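Long-range contacts in dihydroorotase (Agrobacterium tumefaciens, PDB 2OGJ), which probably deacetylates small acetyl esters such as acetyl-(R)-mandelate, working as a two-zinc hydrolase of the amidohydrolase family: residues A[206-211]-A[229-234]; A[261-266]-A[283-288]; A[269-274]-A[363-368]. All coordinates share one frame; numbering follows the deposited sequence.

From the N terminus, contact 1 comes first. It closes the loop that holds helix 216-222 and pairs strands 206-209 and 228-230 next to the zinc site. Contact 2 follows in series. It closes the loop that holds helix 272-280 and joins the end of strand 260-262 to 283-288. Contact 3 crosses contact 2: 269-274 lies inside that loop, but its partner 363-368 comes much later, at the turn between strands 348-362 and 368-382. Contacts 1 and 2 reach the same parallel sheet, since strands 228-230 and 260-262 are neighbours. Contact 3 ties the start of helix 272-280 to the late beta hairpin. H265 packs on F270 and S364, joining contacts 2 and 3.

Contact 1: A[206-211]-A[229-234]. With ZN (zinc ion), chain H.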
# COMPACT_ATOMS: atom_id res chain seq x y z
N MSE A 206 -25.55 6.19 -9.56
CA MSE A 206 -25.41 7.62 -9.25
C MSE A 206 -23.95 7.88 -8.93
O MSE A 206 -23.41 7.29 -8.00
CB MSE A 206 -26.30 8.04 -8.06
CG MSE A 206 -26.09 9.50 -7.60
SE MSE A 206 -27.20 10.12 -6.29
CE MSE A 206 -26.22 9.92 -4.98
N VAL A 207 -23.31 8.75 -9.70
CA VAL A 207 -21.91 9.02 -9.44
C VAL A 207 -21.59 10.46 -9.08
O VAL A 207 -21.96 11.40 -9.78
CB VAL A 207 -21.04 8.60 -10.64
CG1 VAL A 207 -19.59 8.47 -10.21
CG2 VAL A 207 -21.53 7.29 -11.20
N HIS A 208 -20.89 10.61 -7.96
CA HIS A 208 -20.47 11.90 -7.43
C HIS A 208 -19.14 12.27 -8.07
O HIS A 208 -18.28 11.40 -8.29
CB HIS A 208 -20.44 11.81 -5.87
CG HIS A 208 -19.21 12.35 -5.20
ND1 HIS A 208 -19.25 12.92 -3.94
CD2 HIS A 208 -17.89 12.33 -5.55
CE1 HIS A 208 -18.03 13.23 -3.55
NE2 HIS A 208 -17.19 12.88 -4.50
N VAL A 209 -18.99 13.54 -8.41
CA VAL A 209 -17.77 14.02 -9.02
C VAL A 209 -17.18 15.15 -8.17
O VAL A 209 -17.92 15.98 -7.63
CB VAL A 209 -18.03 14.53 -10.46
CG1 VAL A 209 -18.76 13.46 -11.27
CG2 VAL A 209 -18.83 15.82 -10.43
N GLY A 210 -15.86 15.18 -8.03
CA GLY A 210 -15.22 16.21 -7.24
C GLY A 210 -13.77 16.38 -7.64
O GLY A 210 -13.45 16.36 -8.83
N GLU A 211 -12.89 16.54 -6.65
CA GLU A 211 -11.47 16.70 -6.90
C GLU A 211 -11.05 15.70 -7.97
O GLU A 211 -11.02 14.49 -7.72
CB GLU A 211 -10.67 16.48 -5.60
CG GLU A 211 -11.45 16.76 -4.32
CD GLU A 211 -12.58 15.77 -4.10
OE1 GLU A 211 -12.33 14.59 -3.75
OE2 GLU A 211 -13.74 16.18 -4.30
N VAL A 229 -25.47 11.71 -12.49
CA VAL A 229 -24.24 12.37 -12.06
C VAL A 229 -24.70 13.42 -11.06
O VAL A 229 -25.40 14.38 -11.42
CB VAL A 229 -23.50 13.08 -13.22
CG1 VAL A 229 -22.43 14.00 -12.66
CG2 VAL A 229 -22.94 12.06 -14.20
N THR A 230 -24.34 13.24 -9.80
CA THR A 230 -24.72 14.21 -8.79
C THR A 230 -23.55 15.18 -8.64
O THR A 230 -22.40 14.80 -8.85
CB THR A 230 -25.06 13.50 -7.44
OG1 THR A 230 -25.62 14.46 -6.53
CG2 THR A 230 -23.83 12.85 -6.83
N HIS A 231 -23.87 16.42 -8.28
CA HIS A 231 -22.92 17.52 -8.14
C HIS A 231 -22.67 18.10 -9.53
O HIS A 231 -21.66 18.74 -9.78
CB HIS A 231 -21.60 17.04 -7.53
CG HIS A 231 -21.76 16.38 -6.19
ND1 HIS A 231 -22.77 16.71 -5.31
CD2 HIS A 231 -20.99 15.47 -5.55
CE1 HIS A 231 -22.63 16.02 -4.19
NE2 HIS A 231 -21.55 15.26 -4.31
N CYS A 232 -23.62 17.87 -10.44
CA CYS A 232 -23.52 18.31 -11.83
C CYS A 232 -23.04 19.74 -12.05
O CYS A 232 -22.32 20.02 -13.01
CB CYS A 232 -24.87 18.13 -12.53
SG CYS A 232 -26.12 19.25 -11.91
N PHE A 233 -23.44 20.64 -11.15
CA PHE A 233 -23.08 22.06 -11.28
C PHE A 233 -22.15 22.60 -10.21
O PHE A 233 -22.29 23.75 -9.78
CB PHE A 233 -24.34 22.92 -11.34
CG PHE A 233 -25.18 22.66 -12.55
CD1 PHE A 233 -24.59 22.18 -13.72
CD2 PHE A 233 -26.54 22.92 -12.54
CE1 PHE A 233 -25.35 21.95 -14.85
CE2 PHE A 233 -27.32 22.69 -13.68
CZ PHE A 233 -26.72 22.20 -14.83
N ASN A 234 -21.20 21.78 -9.79
CA ASN A 234 -20.26 22.23 -8.78
C ASN A 234 -19.36 23.23 -9.46
O ASN A 234 -19.12 23.15 -10.66
CB ASN A 234 -19.42 21.07 -8.23
CG ASN A 234 -18.34 20.62 -9.20
OD1 ASN A 234 -18.58 19.79 -10.08
ND2 ASN A 234 -17.15 21.19 -9.06
ZN ZN H . -21.15 13.49 -2.65
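The CG2 methyl of T230 packs against the backbone and CB of H208, 3.5 Å from H208 CA. Its other branch, T230 OG1, is anti to the backbone N (chi1 -172°) and hydrogen-bonds to the zinc ligand H77. The same methyl also sits over the centre of one face of the H231 ring.

H208 and H231 meet through the zinc ion. H208 ND1 binds it at 2.4 Å and H231 NE2 at 2.5 Å. The two nitrogens are close because they share the metal, not because they are hydrogen-bonded. The rings stand obliquely, with planes 63° apart, and H208 ND1 lies in the plane of the H231 ring at its edge. Carboxylated K175 is the third protein ligand.

The backbones are parallel. T230 N donates to V207 O (3.0 Å). V229 CA gives the same oxygen a CH contact. V209 CG1 meets V229 CG1 crosswise at 4.0 Å.

This is a right-handed beta-alpha-beta unit of the TIM barrel. Helix 216-222 covers V207, V209 and V229, and strands 177-178 and 260-262 flank the pair in the sheet.

Contact 2: A[261-266]-A[283-288]; sequences LDIGHG and LLPFSI
Backbone hydrogen bonds join 261-263 to 286-287. S287 N donates to L261 O (3.1 Å). F286 N is also near this oxygen, but its bond is bent and weak. F286 CB sits by the same L261 O, while the F286 ring leads away to helix 327-332. Two residues after L261, I263 N donates to S287 O (3.2 Å, N-H...O angle 159°). The two bonds of S287 bracket D262, whose CA makes a CH contact with S287 O. The segments run the same way, with L261, D262 and I263 level with F286, S287 and I288.

The polar side-chain contact is between D262 and S287. D262 CG is anti to the backbone N (chi1 -179°), which swings the carboxylate toward the serine. S287 OG donates to D262 OD1; the modelled 2.5 Å is too short to be read closely. The other oxygen, D262 OD2, hydrogen-bonds to T230 OG1 and S289 OG. Two hydroxyls thus hold OD2, and S287 OG is probably a third partner of the buried carboxylate, at OD1.

Apolar contacts lie to the side. L261 CD1 meets the methyl tips of L283 about crosswise, 4.0 Å from L283 CD1. The I263 CD1 methyl lies alongside the P285 ring and touches its CB and CG.

Such a pairing is typical of the last two strand positions of a TIM barrel, although 283-288 makes just one bridge here. The second segment leads on to the zinc ligand D291. T230 bonds the zinc ligand H77, and D262 lies behind it, holding T230 OG1.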
# COMPACT_ATOMS: atom_id res chain seq x y z
N LEU A 261 -28.57 14.52 -14.94
CA LEU A 261 -27.74 15.45 -14.18
C LEU A 261 -28.51 15.84 -12.91
O LEU A 261 -29.67 16.26 -12.97
CB LEU A 261 -27.39 16.70 -15.01
CG LEU A 261 -26.61 16.50 -16.32
CD1 LEU A 261 -26.23 17.82 -16.89
CD2 LEU A 261 -25.34 15.74 -16.12
N ASP A 262 -27.87 15.67 -11.75
CA ASP A 262 -28.46 15.98 -10.45
C ASP A 262 -27.66 17.05 -9.70
O ASP A 262 -26.44 16.97 -9.62
CB ASP A 262 -28.52 14.69 -9.62
CG ASP A 262 -29.15 14.89 -8.24
OD1 ASP A 262 -30.35 15.23 -8.17
OD2 ASP A 262 -28.43 14.68 -7.22
N ILE A 263 -28.35 18.05 -9.15
CA ILE A 263 -27.66 19.12 -8.44
C ILE A 263 -26.90 18.59 -7.23
O ILE A 263 -25.71 18.86 -7.08
CB ILE A 263 -28.63 20.26 -7.98
CG1 ILE A 263 -28.30 21.55 -8.74
CG2 ILE A 263 -28.40 20.62 -6.52
CD1 ILE A 263 -28.33 21.45 -10.23
N GLY A 264 -27.59 17.84 -6.37
CA GLY A 264 -26.96 17.30 -5.18
C GLY A 264 -26.16 18.37 -4.45
O GLY A 264 -24.99 18.18 -4.12
N HIS A 265 -26.80 19.52 -4.21
CA HIS A 265 -26.18 20.64 -3.51
C HIS A 265 -25.75 20.19 -2.09
O HIS A 265 -26.59 19.67 -1.31
CB HIS A 265 -27.19 21.79 -3.41
CG HIS A 265 -26.64 23.07 -2.86
ND1 HIS A 265 -27.10 24.31 -3.26
CD2 HIS A 265 -25.67 23.32 -1.95
CE1 HIS A 265 -26.44 25.26 -2.63
NE2 HIS A 265 -25.56 24.69 -1.83
N GLY A 266 -24.49 20.38 -1.73
CA GLY A 266 -24.12 19.94 -0.40
C GLY A 266 -22.91 20.48 0.31
O GLY A 266 -22.14 19.70 0.90
N LEU A 283 -28.66 24.17 -20.72
CA LEU A 283 -28.45 22.95 -19.94
C LEU A 283 -29.08 23.04 -18.56
O LEU A 283 -28.60 23.76 -17.67
CB LEU A 283 -26.96 22.61 -19.80
CG LEU A 283 -26.64 21.23 -19.18
CD1 LEU A 283 -27.38 20.13 -19.95
CD2 LEU A 283 -25.12 20.99 -19.20
N LEU A 284 -30.17 22.31 -18.39
CA LEU A 284 -30.89 22.28 -17.13
C LEU A 284 -30.56 21.02 -16.34
O LEU A 284 -30.17 19.99 -16.91
CB LEU A 284 -32.40 22.31 -17.38
CG LEU A 284 -33.09 23.66 -17.31
CD1 LEU A 284 -32.37 24.66 -18.19
CD2 LEU A 284 -34.52 23.47 -17.73
N PRO A 285 -30.69 21.08 -15.02
CA PRO A 285 -30.39 19.86 -14.28
C PRO A 285 -31.64 18.97 -14.40
O PRO A 285 -32.76 19.47 -14.47
CB PRO A 285 -30.13 20.37 -12.86
CG PRO A 285 -30.99 21.58 -12.77
CD PRO A 285 -30.77 22.24 -14.11
N PHE A 286 -31.43 17.67 -14.46
CA PHE A 286 -32.55 16.73 -14.57
C PHE A 286 -33.36 16.69 -13.28
O PHE A 286 -34.59 16.60 -13.29
CB PHE A 286 -32.03 15.32 -14.88
CG PHE A 286 -33.11 14.29 -15.00
CD1 PHE A 286 -33.84 14.17 -16.19
CD2 PHE A 286 -33.42 13.45 -13.93
CE1 PHE A 286 -34.86 13.22 -16.31
CE2 PHE A 286 -34.43 12.50 -14.05
CZ PHE A 286 -35.15 12.38 -15.25
N SER A 287 -32.65 16.75 -12.15
CA SER A 287 -33.29 16.73 -10.85
C SER A 287 -32.55 17.68 -9.94
O SER A 287 -31.35 17.92 -10.12
CB SER A 287 -33.27 15.32 -10.25
OG SER A 287 -31.95 14.85 -10.01
N ILE A 288 -33.28 18.24 -8.98
CA ILE A 288 -32.74 19.15 -7.99
C ILE A 288 -32.71 18.40 -6.66
O ILE A 288 -33.74 17.89 -6.21
CB ILE A 288 -33.63 20.40 -7.85
CG1 ILE A 288 -33.73 21.11 -9.20
CG2 ILE A 288 -33.08 21.33 -6.77
CD1 ILE A 288 -34.49 22.40 -9.14

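Contact 3: A[269-274]-A[363-368]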
# COMPACT_ATOMS: atom_id res chain seq x y z
N SER A 269 -20.73 21.19 -3.56
CA SER A 269 -21.15 20.88 -4.93
C SER A 269 -22.11 21.76 -5.74
O SER A 269 -22.61 21.33 -6.79
CB SER A 269 -21.66 19.44 -4.96
OG SER A 269 -20.76 18.58 -4.28
N PHE A 270 -22.39 22.98 -5.27
CA PHE A 270 -23.27 23.87 -6.03
C PHE A 270 -22.77 25.29 -6.13
O PHE A 270 -22.43 25.91 -5.13
CB PHE A 270 -24.69 23.89 -5.48
CG PHE A 270 -25.63 24.75 -6.29
CD1 PHE A 270 -26.10 24.33 -7.53
CD2 PHE A 270 -26.01 26.02 -5.83
CE1 PHE A 270 -26.93 25.14 -8.30
CE2 PHE A 270 -26.84 26.84 -6.60
CZ PHE A 270 -27.30 26.41 -7.83
N SER A 271 -22.76 25.80 -7.36
CA SER A 271 -22.34 27.16 -7.66
C SER A 271 -23.40 27.89 -8.48
O SER A 271 -23.89 27.36 -9.49
CB SER A 271 -21.03 27.14 -8.45
OG SER A 271 -20.69 28.45 -8.90
N PHE A 272 -23.71 29.14 -8.00
CA PHE A 272 -24.73 29.91 -8.72
C PHE A 272 -24.22 30.21 -10.12
O PHE A 272 -24.97 30.11 -11.10
CB PHE A 272 -24.98 31.24 -8.03
CG PHE A 272 -25.85 31.16 -6.83
CD1 PHE A 272 -27.19 30.83 -6.95
CD2 PHE A 272 -25.34 31.48 -5.58
CE1 PHE A 272 -28.03 30.83 -5.83
CE2 PHE A 272 -26.17 31.49 -4.46
CZ PHE A 272 -27.52 31.16 -4.59
N LYS A 273 -22.95 30.61 -10.19
CA LYS A 273 -22.31 30.96 -11.44
C LYS A 273 -22.31 29.80 -12.44
O LYS A 273 -22.68 29.99 -13.59
CB LYS A 273 -20.89 31.45 -11.16
CG LYS A 273 -20.93 32.60 -10.18
CD LYS A 273 -19.61 33.32 -9.99
CE LYS A 273 -19.83 34.58 -9.14
NZ LYS A 273 -18.57 35.32 -8.80
N VAL A 274 -21.92 28.61 -12.00
CA VAL A 274 -21.92 27.47 -12.91
C VAL A 274 -23.33 27.22 -13.43
O VAL A 274 -23.54 27.09 -14.64
CB VAL A 274 -21.42 26.17 -12.23
CG1 VAL A 274 -21.71 24.98 -13.12
CG2 VAL A 274 -19.92 26.27 -11.97
N ASP A 363 -24.22 29.67 -1.80
CA ASP A 363 -23.91 28.37 -2.41
C ASP A 363 -22.67 27.71 -1.81
O ASP A 363 -22.10 28.19 -0.81
CB ASP A 363 -23.72 28.53 -3.93
CG ASP A 363 -22.53 29.43 -4.31
OD1 ASP A 363 -22.38 29.78 -5.50
OD2 ASP A 363 -21.74 29.79 -3.41
N SER A 364 -22.24 26.62 -2.43
CA SER A 364 -21.08 25.88 -1.98
C SER A 364 -19.78 26.62 -2.27
O SER A 364 -18.69 26.12 -1.98
CB SER A 364 -21.06 24.51 -2.65
OG SER A 364 -22.28 23.83 -2.42
N ASN A 365 -19.90 27.80 -2.87
CA ASN A 365 -18.72 28.62 -3.18
C ASN A 365 -18.65 29.92 -2.39
O ASN A 365 -17.89 30.82 -2.72
CB ASN A 365 -18.66 28.94 -4.68
CG ASN A 365 -18.01 27.82 -5.46
OD1 ASN A 365 -17.06 27.20 -4.98
ND2 ASN A 365 -18.49 27.57 -6.67
N GLY A 366 -19.45 30.00 -1.33
CA GLY A 366 -19.44 31.20 -0.52
C GLY A 366 -20.13 32.37 -1.20
O GLY A 366 -20.39 33.38 -0.56
N ASP A 367 -20.41 32.23 -2.49
CA ASP A 367 -21.10 33.28 -3.24
C ASP A 367 -22.50 33.45 -2.69
O ASP A 367 -23.24 32.48 -2.52
CB ASP A 367 -21.18 32.90 -4.72
CG ASP A 367 -20.13 33.60 -5.56
OD1 ASP A 367 -20.27 34.82 -5.77
OD2 ASP A 367 -19.17 32.93 -5.99
N VAL A 368 -22.87 34.70 -2.41
CA VAL A 368 -24.18 34.97 -1.86
C VAL A 368 -25.11 35.61 -2.88
O VAL A 368 -24.71 36.53 -3.59
CB VAL A 368 -24.08 35.90 -0.64
CG1 VAL A 368 -25.45 36.44 -0.28
CG2 VAL A 368 -23.52 35.13 0.54
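The backbones of F270 and S364 come side by side, and S364 N donates to F270 O (2.8 Å). The serine side chain answers in the other direction: S364 OG takes a weak bond from F270 N.

D363 makes the main side-chain contact. Its CG lies between the backbone N and the carbonyl carbon (chi1 63°), which directs the carboxylate at the start of helix 272-280. D363 OD1 accepts from F272 N through its anti lone pair at 2.9 Å, and the bond is nearly straight (166°). The helix start would probably favour the charged form. D363 OD2 faces back to its own segment and accepts from N365 N (2.8 Å), well above the carboxylate plane. This is an Asx turn, within a type I turn from D363 to G366. It forms the hairpin end between strands 348-362 and 368-382, which docks on the helix start. S271 is the helix N-cap, and its OG takes a weak bond from V274 N.

The F272 ring packs beside D363, with ring and carboxylate planes 29° apart. Its CD2 is 3.4 Å from D363 OD1, and D367 O lies at the ring edge near CE2. K310 and S313 of helix 304-313 also touch this ring.

On the exposed side, the extended K273 chain crosses D367, and K273 NZ forms a salt bridge with D367 OD1 (3.5 Å). N365 ND2 lies against S271 CB and hydrogen-bonds to G235 O, while N365 OD1 accepts from K236.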